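Local atomic coordinates of putative branched-chain amino acid aminotransferase IlvE (Streptococcus mutans, PDB entry 4DQN), a protein that probably transfers the amino group between isoleucine, leucine or valine and 2-oxoglutarate, using pyridoxal 5'-phosphate as cofactor. Residues Phe170-Asp175 / Ile212-Ala217; Thr218-Glu223 / Cys274-Asp279. One frame throughout, in Å; residues are numbered along the deposited sequence.

Contact 1 (Phe170-Asp175 / Ile212-Ala217); sequences FLIQDD and IYLDPA
Ile-172 packs against both Ile-212 and Leu-214, one branch to each. CG1 lies beside the backbone N (chi1 -61°) and packs on Ile-212, 3.9 Å from its CB. The other branch, CG2, meets the fork of Leu-214, 3.7 Å from CG, where the two side chains cross at about a right angle. Ile-212 sends its own CG1 and CD1 the other way, to Phe-170, whose CB lies 3.8 Å from that CD1 while the end of the side chain leads away; Phe-170 also touches Ile-296 and Val-225. Val-299 of strand 292-301 touches both isoleucines. Between the backbones, Ile-212 N donates to Leu-171 O (2.8 Å), with the donor well above the carbonyl plane, and Ile-172 CA makes a C-H contact to Ile-212 O (3.5 Å). Past Ile-172 the chains diverge. At the polar edge Asp-174 OD1 closes on Leu-214 CD1 at 3.1 Å, a tight polar-apolar contact; the carboxylate itself is gripped by His-219 ND1 at OD1 and His-301 NE2 at OD2. Further out, Gln-173 NE2 donates to Asp-175 OD1 (2.9 Å) on the syn side. Strands 168-172 and 211-214 run parallel, their short axes 22° apart, and with helix 190-205 between them in sequence they form a beta-alpha-beta unit in the mixed sheet of this class-IV aminotransferase.

Contact 2 (Thr218-Glu223 / Cys274-Asp279); sequences THTKIE and CVDELD
Thr-220 and Val-275 are joined by one backbone hydrogen bond, from Val-275 N to Thr-220 O (2.9 Å), nearly straight at 169°. The same oxygen also receives a C-H contact from Cys-274 CA (3.4 Å), so two neighbouring residues of 274-279 converge on a single carbonyl. The chains come nearest at Lys-221 and Cys-274, with 4.4 Å between their CA atoms, and this is a single bridge; a backbone bond between Ile-222 and Val-273 completes it on its other side. Segment 274-279 then bends away in a type I turn from Cys-274 to Glu-277, closed by Glu-277 N donating to Cys-274 O. The side chain of Glu-277 folds back over the turn, and its OE2 accepts from Cys-274 N (3.1 Å) from above the carboxylate plane, which gives the first residue of the turn a second tie to the last.

The two methyls of Val-275 have different partners. CG2 lies between the backbone N and the carbonyl carbon (chi1 -80° puts CG1 beside the N), 3.2 Å from Thr-220 O, while CG1 meets Ile-222 CG1 at 3.9 Å. The CD1 end of Ile-222 reaches on to Leu-278 CD2 (4.2 Å), and the two side chains cross at about a right angle. Ile-222 and Val-275 also touch Leu-214 of strand 211-214, so this apolar patch continues into the sheet. On the outer edge the hydroxyl of Thr-220 approaches Asp-276, with OG1 still 3.8 Å from OD2, too long for a direct bond. The contact is an isolated beta bridge running into a type I turn, by which the loop between strands 267-270 and 281-288 is fastened beside strand 222-225 in the mixed sheet.

Of the strands in these contacts, 168-172 is the first along the chain; contact 1 closes the loop that carries helix 190-205 when strand 211-214 pairs alongside it. The chain then turns through 215-221 into strand 222-225, and contact 2 closes a later, longer loop, returning after helix 251-262 and strand 267-270. The two loops follow in series, neither nesting nor crossing, with centres about 9 Å apart. Asp-215 joins them: its backbone N bonds Lys-221 O, and its OD1 receives Thr-220 N. Strands 211-214 and 222-225 are antiparallel neighbours, so together the contacts tie the beta-alpha-beta unit to the loop before strand 281-288.

Contact 1 (Phe170-Asp175 / Ile212-Ala217)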
loop_
_atom_site.group_PDB
_atom_site.type_symbol
_atom_site.label_atom_id
_atom_site.label_comp_id
_atom_site.label_asym_id
_atom_site.label_seq_id
_atom_site.Cartn_x
_atom_site.Cartn_y
_atom_site.Cartn_z
ATOM N N PHE A 170 -1.078 -13.965 -21.198
ATOM C CA PHE A 170 -1.233 -13.603 -19.792
ATOM C C PHE A 170 -1.536 -14.830 -18.965
ATOM O O PHE A 170 -2.039 -15.827 -19.497
ATOM C CB PHE A 170 -2.357 -12.585 -19.629
ATOM C CG PHE A 170 -2.028 -11.245 -20.215
ATOM C CD1 PHE A 170 -1.440 -10.257 -19.430
ATOM C CD2 PHE A 170 -2.267 -10.988 -21.555
ATOM C CE1 PHE A 170 -1.119 -9.022 -19.969
ATOM C CE2 PHE A 170 -1.954 -9.757 -22.105
ATOM C CZ PHE A 170 -1.382 -8.769 -21.309
ATOM N N LEU A 171 -1.241 -14.746 -17.670
ATOM C CA LEU A 171 -1.365 -15.885 -16.753
ATOM C C LEU A 171 -2.390 -15.619 -15.644
ATOM O O LEU A 171 -2.314 -14.602 -14.953
ATOM C CB LEU A 171 0.003 -16.192 -16.118
ATOM C CG LEU A 171 0.024 -17.176 -14.938
ATOM C CD1 LEU A 171 -0.299 -18.582 -15.428
ATOM C CD2 LEU A 171 1.365 -17.154 -14.200
ATOM N N ILE A 172 -3.353 -16.519 -15.473
ATOM C CA ILE A 172 -4.196 -16.479 -14.269
ATOM C C ILE A 172 -3.544 -17.309 -13.164
ATOM O O ILE A 172 -3.384 -18.519 -13.320
ATOM C CB ILE A 172 -5.603 -17.016 -14.549
ATOM C CG1 ILE A 172 -6.281 -16.160 -15.622
ATOM C CG2 ILE A 172 -6.427 -17.019 -13.268
ATOM C CD1 ILE A 172 -7.636 -16.683 -16.073
ATOM N N GLN A 173 -3.155 -16.666 -12.061
ATOM C CA GLN A 173 -2.433 -17.356 -10.987
ATOM C C GLN A 173 -3.169 -17.132 -9.673
ATOM O O GLN A 173 -3.009 -16.092 -9.034
ATOM C CB GLN A 173 -0.971 -16.864 -10.902
ATOM C CG GLN A 173 -0.075 -17.627 -9.906
ATOM C CD GLN A 173 0.218 -19.062 -10.331
ATOM O OE1 GLN A 173 0.234 -19.376 -11.522
ATOM N NE2 GLN A 173 0.449 -19.941 -9.355
ATOM N N ASP A 174 -3.959 -18.126 -9.269
ATOM C CA ASP A 174 -4.977 -17.950 -8.225
ATOM C C ASP A 174 -4.486 -17.757 -6.785
ATOM O O ASP A 174 -5.282 -17.407 -5.911
ATOM C CB ASP A 174 -5.997 -19.095 -8.282
ATOM C CG ASP A 174 -6.918 -18.979 -9.469
ATOM O OD1 ASP A 174 -7.723 -18.026 -9.474
ATOM O OD2 ASP A 174 -6.842 -19.823 -10.393
ATOM N N ASP A 175 -3.197 -17.974 -6.529
ATOM C CA ASP A 175 -2.667 -17.771 -5.174
ATOM C C ASP A 175 -2.099 -16.358 -4.902
ATOM O O ASP A 175 -1.324 -16.171 -3.959
ATOM C CB ASP A 175 -1.643 -18.858 -4.802
ATOM C CG ASP A 175 -0.575 -19.054 -5.865
ATOM O OD1 ASP A 175 -0.823 -18.695 -7.039
ATOM O OD2 ASP A 175 0.505 -19.591 -5.531
ATOM N N ILE A 212 -3.476 -12.071 -14.884
ATOM C CA ILE A 212 -4.886 -11.680 -14.822
ATOM C C ILE A 212 -5.422 -12.158 -13.473
ATOM O O ILE A 212 -5.348 -13.344 -13.151
ATOM C CB ILE A 212 -5.705 -12.280 -15.984
ATOM C CG1 ILE A 212 -5.296 -11.629 -17.307
ATOM C CG2 ILE A 212 -7.189 -12.071 -15.780
ATOM C CD1 ILE A 212 -5.988 -12.246 -18.518
ATOM N N TYR A 213 -5.919 -11.224 -12.672
ATOM C CA TYR A 213 -6.391 -11.526 -11.329
ATOM C C TYR A 213 -7.866 -11.856 -11.357
ATOM O O TYR A 213 -8.613 -11.262 -12.127
ATOM C CB TYR A 213 -6.170 -10.319 -10.410
ATOM C CG TYR A 213 -4.718 -9.969 -10.230
ATOM C CD1 TYR A 213 -4.101 -9.036 -11.053
ATOM C CD2 TYR A 213 -3.960 -10.581 -9.242
ATOM C CE1 TYR A 213 -2.771 -8.718 -10.893
ATOM C CE2 TYR A 213 -2.631 -10.275 -9.073
ATOM C CZ TYR A 213 -2.041 -9.348 -9.898
ATOM O OH TYR A 213 -0.708 -9.055 -9.723
ATOM N N LEU A 214 -8.293 -12.792 -10.512
ATOM C CA LEU A 214 -9.713 -13.118 -10.402
ATOM C C LEU A 214 -10.274 -12.487 -9.136
ATOM O O LEU A 214 -9.519 -11.955 -8.315
ATOM C CB LEU A 214 -9.938 -14.630 -10.388
ATOM C CG LEU A 214 -9.268 -15.419 -11.507
ATOM C CD1 LEU A 214 -9.770 -16.852 -11.528
ATOM C CD2 LEU A 214 -9.516 -14.728 -12.848
ATOM N N ASP A 215 -11.594 -12.531 -8.977
ATOM C CA ASP A 215 -12.232 -11.897 -7.823
ATOM C C ASP A 215 -11.716 -12.550 -6.541
ATOM O O ASP A 215 -11.648 -13.777 -6.452
ATOM C CB ASP A 215 -13.761 -11.947 -7.934
ATOM C CG ASP A 215 -14.316 -13.334 -7.725
ATOM O OD1 ASP A 215 -14.211 -14.163 -8.655
ATOM O OD2 ASP A 215 -14.870 -13.588 -6.630
ATOM N N PRO A 216 -11.301 -11.725 -5.561
ATOM C CA PRO A 216 -10.628 -12.263 -4.369
ATOM C C PRO A 216 -11.525 -13.122 -3.477
ATOM O O PRO A 216 -11.010 -14.002 -2.786
ATOM C CB PRO A 216 -10.154 -11.007 -3.621
ATOM C CG PRO A 216 -10.997 -9.874 -4.163
ATOM C CD PRO A 216 -11.292 -10.250 -5.594
ATOM N N ALA A 217 -12.833 -12.881 -3.493
ATOM C CA ALA A 217 -13.758 -13.678 -2.687
ATOM C C ALA A 217 -13.838 -15.123 -3.168
ATOM O O ALA A 217 -13.591 -16.059 -2.401
ATOM C CB ALA A 217 -15.149 -13.051 -2.689
#

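Contact 2 (Thr218-Glu223 / Cys274-Asp279)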
loop_
_atom_site.group_PDB
_atom_site.type_symbol
_atom_site.label_atom_id
_atom_site.label_comp_id
_atom_site.label_asym_id
_atom_site.label_seq_id
_atom_site.Cartn_x
_atom_site.Cartn_y
_atom_site.Cartn_z
ATOM N N THR A 218 -14.193 -15.298 -4.438
ATOM C CA THR A 218 -14.509 -16.629 -4.955
ATOM C C THR A 218 -13.549 -17.163 -6.028
ATOM O O THR A 218 -13.537 -18.365 -6.307
ATOM C CB THR A 218 -15.952 -16.666 -5.500
ATOM O OG1 THR A 218 -16.010 -16.005 -6.769
ATOM C CG2 THR A 218 -16.892 -15.956 -4.540
ATOM N N HIS A 219 -12.752 -16.274 -6.624
ATOM C CA HIS A 219 -11.836 -16.652 -7.704
ATOM C C HIS A 219 -12.554 -17.409 -8.820
ATOM O O HIS A 219 -12.154 -18.512 -9.198
ATOM C CB HIS A 219 -10.636 -17.447 -7.166
ATOM C CG HIS A 219 -9.576 -16.584 -6.555
ATOM N ND1 HIS A 219 -8.326 -16.420 -7.119
ATOM C CD2 HIS A 219 -9.584 -15.816 -5.438
ATOM C CE1 HIS A 219 -7.613 -15.593 -6.376
ATOM N NE2 HIS A 219 -8.354 -15.209 -5.350
ATOM N N THR A 220 -13.621 -16.807 -9.339
ATOM C CA THR A 220 -14.366 -17.416 -10.432
ATOM C C THR A 220 -14.639 -16.421 -11.572
ATOM O O THR A 220 -15.058 -16.809 -12.668
ATOM C CB THR A 220 -15.685 -17.999 -9.917
ATOM O OG1 THR A 220 -16.263 -18.835 -10.927
ATOM C CG2 THR A 220 -16.641 -16.883 -9.574
ATOM N N LYS A 221 -14.384 -15.141 -11.306
ATOM C CA LYS A 221 -14.657 -14.077 -12.269
ATOM C C LYS A 221 -13.410 -13.223 -12.454
ATOM O O LYS A 221 -12.648 -13.009 -11.506
ATOM C CB LYS A 221 -15.794 -13.196 -11.758
ATOM C CG LYS A 221 -17.085 -13.939 -11.472
ATOM C CD LYS A 221 -18.067 -13.056 -10.708
ATOM C CE LYS A 221 -17.432 -12.562 -9.415
ATOM N NZ LYS A 221 -18.292 -11.602 -8.668
ATOM N N ILE A 222 -13.201 -12.739 -13.672
ATOM C CA ILE A 222 -12.037 -11.916 -13.980
ATOM C C ILE A 222 -12.194 -10.520 -13.397
ATOM O O ILE A 222 -13.266 -9.912 -13.488
ATOM C CB ILE A 222 -11.806 -11.820 -15.507
ATOM C CG1 ILE A 222 -11.369 -13.179 -16.059
ATOM C CG2 ILE A 222 -10.753 -10.772 -15.838
ATOM C CD1 ILE A 222 -11.138 -13.174 -17.572
ATOM N N GLU A 223 -11.126 -10.020 -12.784
ATOM C CA GLU A 223 -11.113 -8.666 -12.257
ATOM C C GLU A 223 -10.378 -7.739 -13.206
ATOM O O GLU A 223 -10.973 -6.837 -13.812
ATOM C CB GLU A 223 -10.407 -8.639 -10.907
ATOM C CG GLU A 223 -11.165 -9.343 -9.813
ATOM C CD GLU A 223 -11.892 -8.392 -8.906
ATOM O OE1 GLU A 223 -11.219 -7.600 -8.213
ATOM O OE2 GLU A 223 -13.139 -8.434 -8.886
ATOM N N CYS A 274 -16.931 -14.853 -16.401
ATOM C CA CYS A 274 -16.555 -16.048 -15.651
ATOM C C CYS A 274 -15.392 -16.749 -16.319
ATOM O O CYS A 274 -15.363 -16.867 -17.544
ATOM C CB CYS A 274 -17.741 -17.003 -15.519
ATOM S SG CYS A 274 -19.171 -16.219 -14.750
ATOM N N VAL A 275 -14.433 -17.216 -15.520
ATOM C CA VAL A 275 -13.249 -17.869 -16.078
ATOM C C VAL A 275 -13.568 -19.197 -16.732
ATOM O O VAL A 275 -12.709 -19.785 -17.403
ATOM C CB VAL A 275 -12.145 -18.123 -15.029
ATOM C CG1 VAL A 275 -11.361 -16.871 -14.788
ATOM C CG2 VAL A 275 -12.722 -18.707 -13.726
ATOM N N ASP A 276 -14.787 -19.680 -16.521
ATOM C CA ASP A 276 -15.180 -20.972 -17.073
ATOM C C ASP A 276 -15.906 -20.814 -18.399
ATOM O O ASP A 276 -16.270 -21.805 -19.033
ATOM C CB ASP A 276 -16.053 -21.737 -16.081
ATOM C CG ASP A 276 -15.348 -21.989 -14.769
ATOM O OD1 ASP A 276 -14.427 -22.839 -14.742
ATOM O OD2 ASP A 276 -15.715 -21.340 -13.763
ATOM N N GLU A 277 -16.099 -19.565 -18.819
ATOM C CA GLU A 277 -16.830 -19.261 -20.053
ATOM C C GLU A 277 -15.973 -18.459 -21.040
ATOM O O GLU A 277 -16.490 -17.596 -21.739
ATOM C CB GLU A 277 -18.125 -18.479 -19.736
ATOM C CG GLU A 277 -17.870 -17.080 -19.129
ATOM C CD GLU A 277 -19.124 -16.250 -18.902
ATOM O OE1 GLU A 277 -20.244 -16.830 -18.930
ATOM O OE2 GLU A 277 -18.975 -15.013 -18.686
ATOM N N LEU A 278 -14.673 -18.737 -21.109
ATOM C CA LEU A 278 -13.788 -17.950 -21.978
ATOM C C LEU A 278 -14.118 -18.084 -23.470
ATOM O O LEU A 278 -13.865 -17.161 -24.247
ATOM C CB LEU A 278 -12.313 -18.276 -21.717
ATOM C CG LEU A 278 -11.781 -17.914 -20.328
ATOM C CD1 LEU A 278 -10.309 -18.254 -20.199
ATOM C CD2 LEU A 278 -12.006 -16.449 -20.036
ATOM N N ASP A 279 -14.701 -19.215 -23.865
ATOM C CA ASP A 279 -15.128 -19.420 -25.251
ATOM C C ASP A 279 -16.245 -18.453 -25.669
ATOM O O ASP A 279 -16.587 -18.364 -26.849
ATOM C CB ASP A 279 -15.579 -20.868 -25.461
ATOM C CG ASP A 279 -16.225 -21.458 -24.218
ATOM O OD1 ASP A 279 -17.405 -21.131 -23.949
ATOM O OD2 ASP A 279 -15.550 -22.244 -23.505
#